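Local coordinates for protein xylulose kinase (Escherichia coli, PDB 2ITM) that phosphorylates D-xylulose to D-xylulose 5-phosphate with ATP, and 1-deoxy-D-xylulose less efficiently, as a homodimeric sugar kinase of the FGGY family, at residues Y416-D421 with P450-H455; V390-G395 with Q412-R417; L251-S256 with L292-C297. One frame throughout, in Å; residues are numbered along the deposited sequence.

Contact 1 of 3, residues Y416-D421 with P450-H455; sequences YRTGGD and PLEQSH
Backbone hydrogen bonds join Tyr-416 to Glu-452 and Gln-453 of the antiparallel strand beside it. Tyr-416 N gives its proton to Gln-453 O at 2.8 Å, while Tyr-416 O accepts twice: from Glu-452 N at 2.7 Å and, more loosely, from Gln-453 N at 3.3 Å. Two residues therefore face one, and the pairing slips by a residue before Arg-417 meets Leu-451.

Side-chain packing follows the two faces of the sheet. With CG of Tyr-416 anti to the backbone N (chi1 -173°), its ring runs beside the Glu-452 chain in the same direction, CD2 lying 3.8 Å from Glu-452 CB. On the other face the flat guanidinium of Arg-417 rests on Leu-451, whose CG sits over it, 3.6 Å from NH1. Arginine suits this partly exposed margin, since its flat guanidinium can lie against an aliphatic side chain while its N-H groups find acceptors: NE bonds to Thr-391 and NH1 weakly to Leu-449 O. An alanine here would probably leave Leu-451 without its flat cover and Thr-391 OG1 without the proton of NE.

A CH...O contact of 3.2 Å from Arg-417 CA to Pro-450 O adds to the join. The pattern is a classic beta bulge, located where strand 451-455 forms the edge of the C-terminal domain's mixed sheet.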
ATOM      1  N   TYR A 416     -13.782  21.005  23.223  1.00 30.08           N
ATOM      2  CA  TYR A 416     -14.334  19.679  23.417  1.00 27.03           C
ATOM      3  C   TYR A 416     -15.572  19.704  24.296  1.00 43.34           C
ATOM      4  O   TYR A 416     -15.563  20.240  25.394  1.00 37.91           O
ATOM      5  CB  TYR A 416     -13.301  18.742  24.007  1.00 31.83           C
ATOM      6  CG  TYR A 416     -13.746  17.313  24.088  1.00 25.11           C
ATOM      7  CD1 TYR A 416     -14.357  16.697  23.019  1.00 40.93           C
ATOM      8  CD2 TYR A 416     -13.556  16.579  25.234  1.00 32.05           C
ATOM      9  CE1 TYR A 416     -14.759  15.396  23.091  1.00 36.30           C
ATOM     10  CE2 TYR A 416     -13.953  15.279  25.311  1.00 31.04           C
ATOM     11  CZ  TYR A 416     -14.556  14.691  24.240  1.00 38.12           C
ATOM     12  OH  TYR A 416     -14.947  13.383  24.325  1.00 40.15           O
ATOM     13  N   ARG A 417     -16.641  19.112  23.793  1.00 44.66           N
ATOM     14  CA  ARG A 417     -17.859  18.972  24.558  1.00 41.58           C
ATOM     15  C   ARG A 417     -18.371  17.536  24.493  1.00 49.74           C
ATOM     16  O   ARG A 417     -18.023  16.794  23.586  1.00 48.62           O
ATOM     17  CB  ARG A 417     -18.906  19.940  24.027  1.00 49.99           C
ATOM     18  CG  ARG A 417     -18.404  21.334  23.766  1.00 32.66           C
ATOM     19  CD  ARG A 417     -19.456  22.253  23.210  1.00 35.77           C
ATOM     20  NE  ARG A 417     -19.006  23.629  23.092  1.00 46.04           N
ATOM     21  CZ  ARG A 417     -19.080  24.528  24.056  1.00 63.53           C
ATOM     22  NH1 ARG A 417     -19.578  24.210  25.233  1.00 53.64           N
ATOM     23  NH2 ARG A 417     -18.644  25.754  23.846  1.00 51.19           N
ATOM     24  N   THR A 418     -19.191  17.155  25.463  1.00 58.10           N
ATOM     25  CA  THR A 418     -19.840  15.850  25.473  1.00 46.60           C
ATOM     26  C   THR A 418     -21.307  15.942  25.107  1.00 52.78           C
ATOM     27  O   THR A 418     -21.945  16.954  25.338  1.00 50.72           O
ATOM     28  CB  THR A 418     -19.713  15.200  26.852  1.00 57.09           C
ATOM     29  OG1 THR A 418     -19.562  16.213  27.845  1.00 55.73           O
ATOM     30  CG2 THR A 418     -18.436  14.419  26.948  1.00 41.17           C
ATOM     31  N   GLY A 419     -21.843  14.871  24.541  1.00 54.90           N
ATOM     32  CA  GLY A 419     -23.271  14.763  24.359  1.00 52.59           C
ATOM     33  C   GLY A 419     -23.718  15.015  22.935  1.00 51.18           C
ATOM     34  O   GLY A 419     -24.871  15.344  22.681  1.00 55.04           O
ATOM     35  N   GLY A 420     -22.803  14.846  21.997  1.00 45.21           N
ATOM     36  CA  GLY A 420     -23.161  14.906  20.621  1.00 57.01           C
ATOM     37  C   GLY A 420     -23.619  13.551  20.157  1.00 51.34           C
ATOM     38  O   GLY A 420     -23.767  13.316  18.971  1.00 57.77           O
ATOM     39  N   ASP A 421     -23.838  12.663  21.115  1.00 62.00           N
ATOM     40  CA  ASP A 421     -24.352  11.333  20.838  1.00 62.69           C
ATOM     41  C   ASP A 421     -25.745  11.351  20.235  1.00 41.53           C
ATOM     42  O   ASP A 421     -26.029  10.615  19.308  1.00 41.61           O
ATOM     43  CB  ASP A 421     -24.289  10.442  22.088  1.00 79.03           C
ATOM     44  CG  ASP A 421     -24.912  11.087  23.300  1.00 82.84           C
ATOM     45  OD1 ASP A 421     -24.458  12.169  23.708  1.00 79.42           O
ATOM     46  OD2 ASP A 421     -25.849  10.575  23.936  1.00 64.46           O
ATOM     47  N   PRO A 450     -22.087  20.882  27.209  1.00 48.96           N
ATOM     48  CA  PRO A 450     -21.123  21.143  28.269  1.00 48.46           C
ATOM     49  C   PRO A 450     -19.698  21.219  27.738  1.00 49.52           C
ATOM     50  O   PRO A 450     -19.218  20.270  27.128  1.00 39.39           O
ATOM     51  CB  PRO A 450     -21.286  19.934  29.175  1.00 51.38           C
ATOM     52  CG  PRO A 450     -22.469  19.187  28.648  1.00 55.40           C
ATOM     53  CD  PRO A 450     -23.192  20.049  27.688  1.00 53.98           C
ATOM     54  N   LEU A 451     -19.052  22.352  27.986  1.00 42.59           N
ATOM     55  CA  LEU A 451     -17.629  22.517  27.752  1.00 47.67           C
ATOM     56  C   LEU A 451     -16.760  21.625  28.626  1.00 51.43           C
ATOM     57  O   LEU A 451     -16.721  21.775  29.835  1.00 51.45           O
ATOM     58  CB  LEU A 451     -17.228  23.974  27.927  1.00 48.62           C
ATOM     59  CG  LEU A 451     -16.357  24.555  26.817  1.00 63.71           C
ATOM     60  CD1 LEU A 451     -15.594  25.778  27.277  1.00 61.87           C
ATOM     61  CD2 LEU A 451     -15.413  23.530  26.276  1.00 36.28           C
ATOM     62  N   GLU A 452     -16.052  20.703  27.996  1.00 46.50           N
ATOM     63  CA  GLU A 452     -15.256  19.732  28.708  1.00 36.11           C
ATOM     64  C   GLU A 452     -13.796  20.159  28.808  1.00 48.91           C
ATOM     65  O   GLU A 452     -13.181  20.031  29.852  1.00 41.07           O
ATOM     66  CB  GLU A 452     -15.360  18.382  28.019  1.00 48.78           C
ATOM     67  CG  GLU A 452     -14.914  17.214  28.869  1.00 52.72           C
ATOM     68  CD  GLU A 452     -15.662  17.124  30.179  1.00 83.90           C
ATOM     69  OE1 GLU A 452     -16.874  16.866  30.148  1.00 49.08           O
ATOM     70  OE2 GLU A 452     -15.035  17.311  31.238  1.00 70.26           O
ATOM     71  N   GLN A 453     -13.256  20.670  27.708  1.00 45.69           N
ATOM     72  CA  GLN A 453     -11.875  21.132  27.651  1.00 42.20           C
ATOM     73  C   GLN A 453     -11.640  21.958  26.398  1.00 46.77           C
ATOM     74  O   GLN A 453     -12.089  21.601  25.319  1.00 42.21           O
ATOM     75  CB  GLN A 453     -10.895  19.953  27.680  1.00 52.24           C
ATOM     76  CG  GLN A 453      -9.415  20.364  27.614  1.00 27.32           C
ATOM     77  CD  GLN A 453      -8.451  19.205  27.631  1.00 37.60           C
ATOM     78  OE1 GLN A 453      -8.841  18.066  27.445  1.00 47.19           O
ATOM     79  NE2 GLN A 453      -7.187  19.498  27.854  1.00 45.38           N
ATOM     80  N   SER A 454     -10.932  23.064  26.554  1.00 35.89           N
ATOM     81  CA  SER A 454     -10.621  23.938  25.444  1.00 46.91           C
ATOM     82  C   SER A 454      -9.130  23.864  25.066  1.00 44.29           C
ATOM     83  O   SER A 454      -8.262  24.094  25.889  1.00 39.13           O
ATOM     84  CB  SER A 454     -10.994  25.369  25.782  1.00 44.93           C
ATOM     85  OG  SER A 454     -12.236  25.718  25.223  1.00 56.74           O
ATOM     86  N   HIS A 455      -8.862  23.554  23.806  1.00 37.19           N
ATOM     87  CA  HIS A 455      -7.507  23.343  23.338  1.00 31.67           C
ATOM     88  C   HIS A 455      -6.995  24.518  22.541  1.00 33.06           C
ATOM     89  O   HIS A 455      -7.485  24.795  21.465  1.00 41.06           O
ATOM     90  CB  HIS A 455      -7.428  22.089  22.502  1.00 32.21           C
ATOM     91  CG  HIS A 455      -7.705  20.841  23.264  1.00 26.60           C
ATOM     92  ND1 HIS A 455      -6.707  20.055  23.789  1.00 22.98           N
ATOM     93  CD2 HIS A 455      -8.867  20.233  23.583  1.00 23.57           C
ATOM     94  CE1 HIS A 455      -7.240  19.021  24.404  1.00 32.89           C
ATOM     95  NE2 HIS A 455      -8.550  19.105  24.294  1.00 41.74           N
TER

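Contact 2 of 3, residues V390-G395 with Q412-R417; sequences VTLIGG and QQLDYR
Val-390 and Leu-392 pack against Leu-414 on the face of two adjacent parallel strands that is turned to helix 400-410. CD2 of Leu-414 reaches Val-390 CB at 4.0 Å, and CB of Leu-414 lies 3.9 Å from Leu-392 CD2, the two leucine chains meeting at a slant. A leucine suits position 414 because it packs against Leu-406 and Ala-407 of the helix with carbon alone.

The backbones are tied by bonds that pass back and forth: Val-390 N to Gln-413 O, Asp-415 N to Val-390 O, and Leu-392 N to Asp-415 O at 2.9 Å. Farther along, Arg-417 N to Leu-392 O is stretched to 3.5 Å and weak. Leu-392 O also lies near the plane of the Tyr-416 ring, at its edge, 3.4 Å from CD1.

The opposite face is more polar. Thr-391 OG1 takes the proton of Arg-417 NE at 3.2 Å, near the guanidinium plane, the two side chains crossing at about a right angle; a threonine provides an acceptor here while its methyl lies near the CD carbon of Arg-417. Asp-415, on this same face, has OD1 against Ser-454 OG, modelled too close for the details of that bond to be trusted. By Ile-393 and Arg-417 the strands have spread, and a water bridges the gap, accepting from Gly-394 N and donating to Arg-417 O at 3.0 Å.

Strands 390-393 and 414-417, linked through helix 400-410, form a beta-alpha-beta unit. That helix lies against one face of the pair, Arg-403 touching Leu-392, while strands 249-253 and 451-455 continue the sheet beyond the two.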
ATOM      1  N   VAL A 390     -13.932  26.218  17.372  1.00 28.04           N
ATOM      2  CA  VAL A 390     -14.621  25.137  16.735  1.00 33.96           C
ATOM      3  C   VAL A 390     -15.047  24.111  17.767  1.00 25.46           C
ATOM      4  O   VAL A 390     -14.233  23.552  18.459  1.00 34.38           O
ATOM      5  CB  VAL A 390     -13.754  24.494  15.654  1.00 20.17           C
ATOM      6  CG1 VAL A 390     -14.346  23.197  15.193  1.00 44.07           C
ATOM      7  CG2 VAL A 390     -13.584  25.431  14.503  1.00 28.30           C
ATOM      8  N   THR A 391     -16.347  23.904  17.856  1.00 34.10           N
ATOM      9  CA  THR A 391     -16.880  22.823  18.622  1.00 34.33           C
ATOM     10  C   THR A 391     -16.502  21.475  18.091  1.00 32.28           C
ATOM     11  O   THR A 391     -16.664  21.195  16.918  1.00 38.97           O
ATOM     12  CB  THR A 391     -18.392  22.956  18.786  1.00 43.72           C
ATOM     13  OG1 THR A 391     -18.671  23.712  19.958  1.00 29.49           O
ATOM     14  CG2 THR A 391     -18.996  21.631  19.115  1.00 26.28           C
ATOM     15  N   LEU A 392     -16.007  20.629  18.969  1.00 34.36           N
ATOM     16  CA  LEU A 392     -15.440  19.364  18.573  1.00 21.01           C
ATOM     17  C   LEU A 392     -16.169  18.251  19.305  1.00 41.58           C
ATOM     18  O   LEU A 392     -16.114  18.151  20.501  1.00 36.29           O
ATOM     19  CB  LEU A 392     -13.954  19.357  18.899  1.00 32.11           C
ATOM     20  CG  LEU A 392     -13.068  18.224  18.420  1.00 41.14           C
ATOM     21  CD1 LEU A 392     -13.134  18.006  16.932  1.00 60.24           C
ATOM     22  CD2 LEU A 392     -11.673  18.476  18.848  1.00 36.84           C
ATOM     23  N   ILE A 393     -16.866  17.418  18.547  1.00 36.98           N
ATOM     24  CA  ILE A 393     -17.628  16.326  19.114  1.00 31.87           C
ATOM     25  C   ILE A 393     -17.487  15.054  18.297  1.00 35.44           C
ATOM     26  O   ILE A 393     -16.938  15.068  17.206  1.00 32.51           O
ATOM     27  CB  ILE A 393     -19.101  16.706  19.244  1.00 41.36           C
ATOM     28  CG1 ILE A 393     -19.663  17.131  17.898  1.00 35.82           C
ATOM     29  CG2 ILE A 393     -19.283  17.807  20.263  1.00 37.39           C
ATOM     30  CD1 ILE A 393     -21.057  16.816  17.736  1.00 36.51           C
ATOM     31  N   GLY A 394     -17.999  13.957  18.844  1.00 36.46           N
ATOM     32  CA  GLY A 394     -17.970  12.673  18.180  1.00 28.60           C
ATOM     33  C   GLY A 394     -16.945  11.759  18.805  1.00 37.44           C
ATOM     34  O   GLY A 394     -16.071  12.213  19.517  1.00 36.64           O
ATOM     35  N   GLY A 395     -17.058  10.467  18.535  1.00 36.84           N
ATOM     36  CA  GLY A 395     -16.172   9.483  19.115  1.00 52.17           C
ATOM     37  C   GLY A 395     -14.717   9.651  18.732  1.00 53.70           C
ATOM     38  O   GLY A 395     -13.832   9.356  19.521  1.00 55.94           O
ATOM     39  N   GLN A 412      -6.239  26.289  15.311  1.00 38.22           N
ATOM     40  CA  GLN A 412      -7.611  26.542  15.690  1.00 28.87           C
ATOM     41  C   GLN A 412      -7.854  26.129  17.123  1.00 32.95           C
ATOM     42  O   GLN A 412      -7.442  25.066  17.543  1.00 30.06           O
ATOM     43  CB  GLN A 412      -8.533  25.758  14.777  1.00 35.28           C
ATOM     44  CG  GLN A 412      -9.833  26.418  14.514  1.00 40.73           C
ATOM     45  CD  GLN A 412      -9.700  27.610  13.616  1.00 54.61           C
ATOM     46  OE1 GLN A 412      -8.879  27.615  12.710  1.00 51.63           O
ATOM     47  NE2 GLN A 412     -10.523  28.632  13.870  1.00 60.26           N
ATOM     48  N   GLN A 413      -8.531  26.982  17.878  1.00 34.71           N
ATOM     49  CA  GLN A 413      -9.007  26.605  19.200  1.00 39.83           C
ATOM     50  C   GLN A 413     -10.134  25.579  19.132  1.00 29.54           C
ATOM     51  O   GLN A 413     -11.189  25.831  18.561  1.00 36.31           O
ATOM     52  CB  GLN A 413      -9.461  27.834  19.977  1.00 39.14           C
ATOM     53  CG  GLN A 413     -10.114  27.502  21.313  1.00 62.23           C
ATOM     54  CD  GLN A 413     -10.589  28.721  22.064  1.00 43.95           C
ATOM     55  OE1 GLN A 413     -11.762  28.833  22.400  1.00 56.51           O
ATOM     56  NE2 GLN A 413      -9.682  29.628  22.337  1.00 44.94           N
ATOM     57  N   LEU A 414      -9.916  24.416  19.720  1.00 43.74           N
ATOM     58  CA  LEU A 414     -10.926  23.361  19.673  1.00 43.05           C
ATOM     59  C   LEU A 414     -11.589  23.113  21.020  1.00 42.58           C
ATOM     60  O   LEU A 414     -10.954  22.658  21.966  1.00 38.44           O
ATOM     61  CB  LEU A 414     -10.306  22.073  19.104  1.00 42.97           C
ATOM     62  CG  LEU A 414      -9.506  22.220  17.816  1.00 26.65           C
ATOM     63  CD1 LEU A 414      -8.887  20.939  17.415  1.00 16.48           C
ATOM     64  CD2 LEU A 414     -10.354  22.787  16.754  1.00 30.59           C
ATOM     65  N   ASP A 415     -12.878  23.417  21.084  1.00 41.37           N
ATOM     66  CA  ASP A 415     -13.690  23.246  22.288  1.00 31.06           C
ATOM     67  C   ASP A 415     -14.305  21.844  22.343  1.00 28.30           C
ATOM     68  O   ASP A 415     -15.260  21.531  21.597  1.00 36.69           O
ATOM     69  CB  ASP A 415     -14.842  24.239  22.311  1.00 29.44           C
ATOM     70  CG  ASP A 415     -14.388  25.674  22.469  1.00 43.35           C
ATOM     71  OD1 ASP A 415     -13.372  25.911  23.138  1.00 36.14           O
ATOM     72  OD2 ASP A 415     -15.062  26.570  21.939  1.00 33.83           O
ATOM     73  N   TYR A 416     -13.782  21.005  23.223  1.00 30.08           N
ATOM     74  CA  TYR A 416     -14.334  19.679  23.417  1.00 27.03           C
ATOM     75  C   TYR A 416     -15.572  19.704  24.296  1.00 43.34           C
ATOM     76  O   TYR A 416     -15.563  20.240  25.394  1.00 37.91           O
ATOM     77  CB  TYR A 416     -13.301  18.742  24.007  1.00 31.83           C
ATOM     78  CG  TYR A 416     -13.746  17.313  24.088  1.00 25.11           C
ATOM     79  CD1 TYR A 416     -14.357  16.697  23.019  1.00 40.93           C
ATOM     80  CD2 TYR A 416     -13.556  16.579  25.234  1.00 32.05           C
ATOM     81  CE1 TYR A 416     -14.759  15.396  23.091  1.00 36.30           C
ATOM     82  CE2 TYR A 416     -13.953  15.279  25.311  1.00 31.04           C
ATOM     83  CZ  TYR A 416     -14.556  14.691  24.240  1.00 38.12           C
ATOM     84  OH  TYR A 416     -14.947  13.383  24.325  1.00 40.15           O
ATOM     85  N   ARG A 417     -16.641  19.112  23.793  1.00 44.66           N
ATOM     86  CA  ARG A 417     -17.859  18.972  24.558  1.00 41.58           C
ATOM     87  C   ARG A 417     -18.371  17.536  24.493  1.00 49.74           C
ATOM     88  O   ARG A 417     -18.023  16.794  23.586  1.00 48.62           O
ATOM     89  CB  ARG A 417     -18.906  19.940  24.027  1.00 49.99           C
ATOM     90  CG  ARG A 417     -18.404  21.334  23.766  1.00 32.66           C
ATOM     91  CD  ARG A 417     -19.456  22.253  23.210  1.00 35.77           C
ATOM     92  NE  ARG A 417     -19.006  23.629  23.092  1.00 46.04           N
ATOM     93  CZ  ARG A 417     -19.080  24.528  24.056  1.00 63.53           C
ATOM     94  NH1 ARG A 417     -19.578  24.210  25.233  1.00 53.64           N
ATOM     95  NH2 ARG A 417     -18.644  25.754  23.846  1.00 51.19           N
TER
HETATM   96  O   HOH W   1     -18.370  14.272  22.012  1.00 44.01           O

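Contact 3 of 3, residues L251-S256 with L292-C297; sequences LSLGTS and LSAASC
Leu-253, on strand 249-253, meets Ala-294 at the start of helix 294-304. Its CB lies 3.5 Å from Ala-294 CB, and CD2 comes almost as near. Alanine suits the helix here, its single methyl fitting against the leucine while Trp-402 touches both residues. Leu-253 is also the centre of an inverse gamma turn, which bends the chain and brings its carbonyl to the helix: Leu-253 O sits 3.0 Å from Ala-295 CB.

Gly-254 follows, and its O touches the same methyl at 3.3 Å as well as Ser-293 CB at 3.4 Å. Next, Thr-255 turns its side chain away but presents its carbonyl O to Ser-293 OG at 3.1 Å, a possible hydrogen bond, since the one hydroxyl proton has another acceptor within reach. Ser-256 CA is 3.9 Å from Ser-293 OG, and the Ser-256 side chain is about 7 Å from that of Asp-233, the probable proton acceptor, and about 7 Å from the bound D-xylulose.

The chemistry is thus one apolar leucine-to-alanine contact followed by small side chains against backbone carbonyls, which lets the loop leading toward the sugar site lie close to the helix start with little directional bonding to it.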
ATOM      1  N   LEU A 251     -17.081  20.533  14.294  1.00 19.22           N
ATOM      2  CA  LEU A 251     -16.466  19.433  13.577  1.00 30.05           C
ATOM      3  C   LEU A 251     -16.836  18.117  14.224  1.00 27.42           C
ATOM      4  O   LEU A 251     -16.496  17.870  15.366  1.00 22.56           O
ATOM      5  CB  LEU A 251     -14.946  19.586  13.547  1.00 29.14           C
ATOM      6  CG  LEU A 251     -14.102  18.449  12.980  1.00 33.26           C
ATOM      7  CD1 LEU A 251     -14.333  18.272  11.504  1.00 26.43           C
ATOM      8  CD2 LEU A 251     -12.646  18.693  13.246  1.00 40.01           C
ATOM      9  N   SER A 252     -17.548  17.280  13.487  1.00 22.46           N
ATOM     10  CA  SER A 252     -17.958  16.004  14.029  1.00 28.25           C
ATOM     11  C   SER A 252     -17.045  14.889  13.584  1.00 34.04           C
ATOM     12  O   SER A 252     -17.057  14.485  12.435  1.00 31.46           O
ATOM     13  CB  SER A 252     -19.406  15.686  13.706  1.00 46.95           C
ATOM     14  OG  SER A 252     -19.817  14.488  14.333  1.00 42.90           O
ATOM     15  N   LEU A 253     -16.256  14.398  14.524  1.00 28.86           N
ATOM     16  CA  LEU A 253     -15.416  13.249  14.290  1.00 34.93           C
ATOM     17  C   LEU A 253     -16.154  11.971  14.663  1.00 37.26           C
ATOM     18  O   LEU A 253     -15.639  11.131  15.376  1.00 47.43           O
ATOM     19  CB  LEU A 253     -14.111  13.386  15.069  1.00 48.24           C
ATOM     20  CG  LEU A 253     -13.537  14.796  15.210  1.00 47.72           C
ATOM     21  CD1 LEU A 253     -12.648  14.887  16.396  1.00 61.26           C
ATOM     22  CD2 LEU A 253     -12.789  15.202  13.989  1.00 34.20           C
ATOM     23  N   GLY A 254     -17.374  11.851  14.169  1.00 39.32           N
ATOM     24  CA  GLY A 254     -18.207  10.711  14.460  1.00 40.95           C
ATOM     25  C   GLY A 254     -18.111   9.660  13.381  1.00 46.33           C
ATOM     26  O   GLY A 254     -17.142   9.610  12.639  1.00 50.39           O
ATOM     27  N   THR A 255     -19.128   8.820  13.298  1.00 42.87           N
ATOM     28  CA  THR A 255     -19.183   7.795  12.276  1.00 46.58           C
ATOM     29  C   THR A 255     -19.469   8.421  10.939  1.00 56.24           C
ATOM     30  O   THR A 255     -19.217   7.828   9.902  1.00 59.90           O
ATOM     31  CB  THR A 255     -20.279   6.799  12.603  1.00 64.20           C
ATOM     32  OG1 THR A 255     -21.520   7.493  12.753  1.00 69.76           O
ATOM     33  CG2 THR A 255     -20.044   6.173  13.973  1.00 69.60           C
ATOM     34  N   SER A 256     -20.001   9.630  10.970  1.00 45.34           N
ATOM     35  CA  SER A 256     -20.110  10.416   9.768  1.00 47.24           C
ATOM     36  C   SER A 256     -19.479  11.769   9.976  1.00 38.28           C
ATOM     37  O   SER A 256     -19.884  12.512  10.850  1.00 44.83           O
ATOM     38  CB  SER A 256     -21.568  10.566   9.371  1.00 57.44           C
ATOM     39  OG  SER A 256     -22.097  11.767   9.874  1.00 63.59           O
ATOM     40  N   LEU A 292     -13.605  13.407   6.604  1.00 36.43           N
ATOM     41  CA  LEU A 292     -13.238  12.086   7.088  1.00 31.57           C
ATOM     42  C   LEU A 292     -13.949  11.808   8.407  1.00 25.42           C
ATOM     43  O   LEU A 292     -14.196  12.707   9.192  1.00 31.50           O
ATOM     44  CB  LEU A 292     -11.720  11.920   7.217  1.00 29.70           C
ATOM     45  CG  LEU A 292     -10.893  11.881   5.941  1.00 26.12           C
ATOM     46  CD1 LEU A 292      -9.522  12.406   6.195  1.00 39.35           C
ATOM     47  CD2 LEU A 292     -10.831  10.508   5.329  1.00 31.38           C
ATOM     48  N   SER A 293     -14.270  10.543   8.621  1.00 35.95           N
ATOM     49  CA  SER A 293     -14.698  10.068   9.919  1.00 35.68           C
ATOM     50  C   SER A 293     -13.471   9.772  10.762  1.00 30.58           C
ATOM     51  O   SER A 293     -12.965   8.672  10.751  1.00 42.19           O
ATOM     52  CB  SER A 293     -15.547   8.809   9.783  1.00 49.16           C
ATOM     53  OG  SER A 293     -16.558   8.984   8.820  1.00 58.43           O
ATOM     54  N   ALA A 294     -13.004  10.776  11.490  1.00 49.71           N
ATOM     55  CA  ALA A 294     -11.813  10.652  12.316  1.00 33.71           C
ATOM     56  C   ALA A 294     -12.005   9.505  13.285  1.00 46.68           C
ATOM     57  O   ALA A 294     -11.051   8.878  13.726  1.00 50.77           O
ATOM     58  CB  ALA A 294     -11.595  11.907  13.064  1.00 44.12           C
ATOM     59  N   ALA A 295     -13.262   9.244  13.614  1.00 51.14           N
ATOM     60  CA  ALA A 295     -13.644   8.119  14.445  1.00 55.17           C
ATOM     61  C   ALA A 295     -13.343   6.808  13.730  1.00 46.99           C
ATOM     62  O   ALA A 295     -12.615   5.967  14.232  1.00 39.02           O
ATOM     63  CB  ALA A 295     -15.100   8.200  14.819  1.00 48.48           C
ATOM     64  N   SER A 296     -13.944   6.650  12.562  1.00 34.31           N
ATOM     65  CA  SER A 296     -13.790   5.421  11.818  1.00 46.24           C
ATOM     66  C   SER A 296     -12.387   5.290  11.238  1.00 52.52           C
ATOM     67  O   SER A 296     -12.061   4.267  10.639  1.00 61.49           O
ATOM     68  CB  SER A 296     -14.866   5.324  10.730  1.00 47.71           C
ATOM     69  OG  SER A 296     -14.380   4.564   9.637  1.00 64.07           O
ATOM     70  N   CYS A 297     -11.556   6.301  11.441  1.00 53.22           N
ATOM     71  CA  CYS A 297     -10.156   6.220  11.041  1.00 50.74           C
ATOM     72  C   CYS A 297      -9.280   5.752  12.199  1.00 53.76           C
ATOM     73  O   CYS A 297      -8.586   4.751  12.093  1.00 45.86           O
ATOM     74  CB  CYS A 297      -9.671   7.562  10.499  1.00 44.76           C
ATOM     75  SG  CYS A 297     -10.106   7.886   8.776  1.00 56.64           S
TER

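The three contacts step across one mixed sheet of the C-terminal domain, from its edge toward its middle. Contact 1 is a surface contact and contact 2 a buried one; they share strand 414-417 and touch, His-455 N probably bonding to Leu-414 O. Contact 3, partly buried, joins contact 2 through strand 249-253, Thr-391 O and Leu-251 N being 2.7 Å apart, but does not touch contact 1. Chemistry changes with place: antiparallel, bulged pairing with mixed polar and aliphatic side chains at the sheet edge; parallel pairing that spreads at one end, over a leucine-rich face, within; and, nearest the sugar, a strand-to-helix meeting of a leucine and small residues.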